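Local coordinates for FEZ-1 protein (Fluoribacter gormanii, PDB 5W90), which probably hydrolyses beta-lactam antibiotics as a zinc-dependent class B metallo-beta-lactamase, at residues A[3-8]-A[22-27]. The protein carries 2 engineered substitutions. Numbering follows the deposited sequence. Where two conformers were deposited one is given.
Sequences PMPNPF and TDDLAS
Asp-23 grips Asn-6 through three hydrogen bonds. Its backbone N gives a bond to Asn-6 O. Its carboxylate takes the other two, one on each oxygen. The backbone N of Asn-6 reaches Asp-23 OD1 at 2.9 Å, coming from above the carboxylate plane. Asn-6 ND2 reaches Asp-23 OD2 at 2.9 Å on the syn side, tilted from the carboxylate plane, with a nearly straight N-H...O angle of 168°. OD2 lies in the Asn-6 amide plane. The amide and carboxylate planes stand 79° apart. A chi1 of 76° puts Asp-23 CG between the backbone N and the carbonyl carbon, turned back to the 3-8 chain. Thr-22 OG1 accepts from Asp-24 N at 3.1 Å, an ST turn. The same OG1 donates to Leu-25 O. Residues 22-27 lie in the loop between strands 17-19 and 28-32 of a metallo-beta-lactamase fold. Asp-24 OD1 is hydrogen-bonded to ND1 of the zinc ligand His-215. Pro-5 CB lies against the turn, 3.4 Å from Thr-22 OG1. Pro-5 CG packs 3.6 Å from Leu-25 CD1, just beyond it. Asp-24 OD2 is hydrogen-bonded to Tyr-2 OH and accepts from a water that also donates to Pro-3 O. At the other end, Phe-8 CB packs 3.5 Å from Thr-22 C, and its ring meets Tyr-225 edge-to-face.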
ATOM      1  N   PRO A   3      -4.617  -3.958  16.415  1.00 33.41           N
ATOM      2  CA  PRO A   3      -3.400  -4.015  17.236  1.00 32.59           C
ATOM      3  C   PRO A   3      -2.409  -2.898  16.870  1.00 27.67           C
ATOM      4  O   PRO A   3      -1.935  -2.853  15.718  1.00 24.82           O
ATOM      5  CB  PRO A   3      -2.788  -5.402  16.940  1.00 33.62           C
ATOM      6  CG  PRO A   3      -3.402  -5.788  15.606  1.00 34.88           C
ATOM      7  CD  PRO A   3      -4.799  -5.200  15.646  1.00 35.49           C
ATOM      8  N   MET A   4      -2.128  -2.013  17.833  1.00 27.02           N
ATOM      9  CA  MET A   4      -1.223  -0.890  17.614  0.50 24.25           C
ATOM     10  C   MET A   4       0.138  -1.417  17.164  1.00 21.86           C
ATOM     11  O   MET A   4       0.793  -2.203  17.850  1.00 21.17           O
ATOM     12  CB  MET A   4      -1.085  -0.058  18.892  0.50 25.11           C
ATOM     13  CG  MET A   4      -2.389   0.593  19.292  0.50 27.44           C
ATOM     14  SD  MET A   4      -3.310   1.191  17.858  0.50 26.59           S
ATOM     15  CE  MET A   4      -2.374   2.676  17.485  0.50 25.04           C
ATOM     16  N   PRO A   5       0.620  -1.033  15.977  1.00 18.68           N
ATOM     17  CA  PRO A   5       1.944  -1.461  15.554  1.00 16.59           C
ATOM     18  C   PRO A   5       3.091  -0.974  16.468  1.00 16.44           C
ATOM     19  O   PRO A   5       2.963   0.017  17.160  1.00 16.54           O
ATOM     20  CB  PRO A   5       2.100  -0.784  14.201  1.00 15.55           C
ATOM     21  CG  PRO A   5       0.736  -0.455  13.751  1.00 16.39           C
ATOM     22  CD  PRO A   5      -0.078  -0.213  14.982  1.00 18.66           C
ATOM     23  N   ASN A   6       4.219  -1.671  16.387  1.00 15.07           N
ATOM     24  CA  ASN A   6       5.445  -1.285  17.027  1.00 15.18           C
ATOM     25  C   ASN A   6       6.354  -0.608  16.007  1.00 14.18           C
ATOM     26  O   ASN A   6       6.263  -0.878  14.813  1.00 12.86           O
ATOM     27  CB  ASN A   6       6.123  -2.515  17.632  1.00 15.47           C
ATOM     28  CG  ASN A   6       5.199  -3.250  18.582  1.00 17.50           C
ATOM     29  OD1 ASN A   6       4.923  -2.746  19.685  1.00 18.25           O
ATOM     30  ND2 ASN A   6       4.765  -4.462  18.189  1.00 17.33           N
ATOM     31  N   PRO A   7       7.276   0.279  16.445  1.00 15.21           N
ATOM     32  CA  PRO A   7       8.247   0.870  15.531  1.00 14.45           C
ATOM     33  C   PRO A   7       9.192  -0.169  14.926  1.00 14.02           C
ATOM     34  O   PRO A   7       9.401  -1.257  15.486  1.00 14.63           O
ATOM     35  CB  PRO A   7       9.072   1.836  16.369  1.00 16.70           C
ATOM     36  CG  PRO A   7       8.582   1.710  17.753  1.00 18.06           C
ATOM     37  CD  PRO A   7       7.425   0.750  17.819  1.00 17.35           C
ATOM     38  N   PHE A   8       9.777   0.217  13.806  1.00 13.34           N
ATOM     39  CA  PHE A   8      10.630  -0.644  13.020  1.00 12.41           C
ATOM     40  C   PHE A   8      11.749   0.237  12.518  1.00 12.81           C
ATOM     41  O   PHE A   8      11.479   1.375  12.118  1.00 12.94           O
ATOM     42  CB  PHE A   8       9.861  -1.279  11.855  1.00 11.62           C
ATOM     43  CG  PHE A   8      10.585  -2.458  11.262  1.00 11.55           C
ATOM     44  CD1 PHE A   8      11.548  -2.285  10.287  1.00 11.18           C
ATOM     45  CD2 PHE A   8      10.332  -3.750  11.727  1.00 11.60           C
ATOM     46  CE1 PHE A   8      12.266  -3.373   9.799  1.00 11.55           C
ATOM     47  CE2 PHE A   8      11.079  -4.824  11.261  1.00 12.15           C
ATOM     48  CZ  PHE A   8      12.032  -4.637  10.289  1.00 11.84           C
ATOM     49  N   THR A  22       6.216   0.537  10.021  1.00 10.20           N
ATOM     50  CA  THR A  22       6.183  -0.075  11.318  1.00 11.24           C
ATOM     51  C   THR A  22       6.457  -1.582  11.158  1.00 11.10           C
ATOM     52  O   THR A  22       6.837  -2.032  10.115  1.00 10.93           O
ATOM     53  CB  THR A  22       4.817   0.128  12.003  1.00 11.82           C
ATOM     54  OG1 THR A  22       3.805  -0.621  11.318  1.00 10.70           O
ATOM     55  CG2 THR A  22       4.409   1.589  12.043  1.00 12.69           C
ATOM     56  N   ASP A  23       6.265  -2.321  12.252  1.00 11.63           N
ATOM     57  CA  ASP A  23       6.432  -3.772  12.222  1.00 12.33           C
ATOM     58  C   ASP A  23       5.233  -4.454  11.544  1.00 11.71           C
ATOM     59  O   ASP A  23       5.211  -5.702  11.478  1.00 12.55           O
ATOM     60  CB  ASP A  23       6.719  -4.330  13.615  1.00 13.03           C
ATOM     61  CG  ASP A  23       5.550  -4.445  14.575  1.00 13.07           C
ATOM     62  OD1 ASP A  23       4.524  -3.737  14.362  1.00 11.81           O
ATOM     63  OD2 ASP A  23       5.728  -5.184  15.584  1.00 13.02           O
ATOM     64  N   ASP A  24       4.218  -3.688  11.136  1.00 10.45           N
ATOM     65  CA  ASP A  24       3.026  -4.242  10.545  1.00 11.85           C
ATOM     66  C   ASP A  24       2.596  -3.342   9.402  1.00 10.79           C
ATOM     67  O   ASP A  24       2.821  -3.666   8.231  1.00 12.72           O
ATOM     68  CB  ASP A  24       1.901  -4.416  11.586  1.00 12.85           C
ATOM     69  CG  ASP A  24       0.514  -4.639  10.992  1.00 12.55           C
ATOM     70  OD1 ASP A  24       0.441  -5.188   9.870  1.00 12.92           O
ATOM     71  OD2 ASP A  24      -0.497  -4.218  11.638  1.00 12.97           O
ATOM     72  N   LEU A  25       2.036  -2.160   9.729  1.00  9.12           N
ATOM     73  CA  LEU A  25       1.585  -1.231   8.675  1.00  9.40           C
ATOM     74  C   LEU A  25       2.829  -0.678   7.973  1.00  9.24           C
ATOM     75  O   LEU A  25       3.728  -0.117   8.613  1.00 10.39           O
ATOM     76  CB  LEU A  25       0.785  -0.103   9.322  1.00 10.02           C
ATOM     77  CG  LEU A  25      -0.400  -0.595  10.143  1.00 13.41           C
ATOM     78  CD1 LEU A  25      -1.122   0.573  10.806  1.00 12.73           C
ATOM     79  CD2 LEU A  25      -1.337  -1.492   9.295  1.00 14.63           C
ATOM     80  N   ALA A  26       2.916  -0.921   6.660  1.00  9.32           N
ATOM     81  CA  ALA A  26       4.111  -0.635   5.860  1.00  8.52           C
ATOM     82  C   ALA A  26       3.965   0.704   5.133  1.00 10.21           C
ATOM     83  O   ALA A  26       2.963   0.992   4.483  1.00  9.64           O
ATOM     84  CB  ALA A  26       4.324  -1.771   4.885  1.00  9.67           C
ATOM     85  N   SER A  27       5.022   1.504   5.216  1.00 10.23           N
ATOM     86  CA  SER A  27       5.074   2.816   4.582  1.00  9.52           C
ATOM     87  C   SER A  27       6.407   2.937   3.878  1.00  8.06           C
ATOM     88  O   SER A  27       7.425   2.382   4.340  1.00  6.80           O
ATOM     89  CB  SER A  27       4.919   3.930   5.597  1.00 10.32           C
ATOM     90  OG  SER A  27       3.637   3.900   6.197  1.00 10.66           O
TER
HETATM   91  O   HOH W   1      -0.170  -4.299  14.276  1.00 16.39           O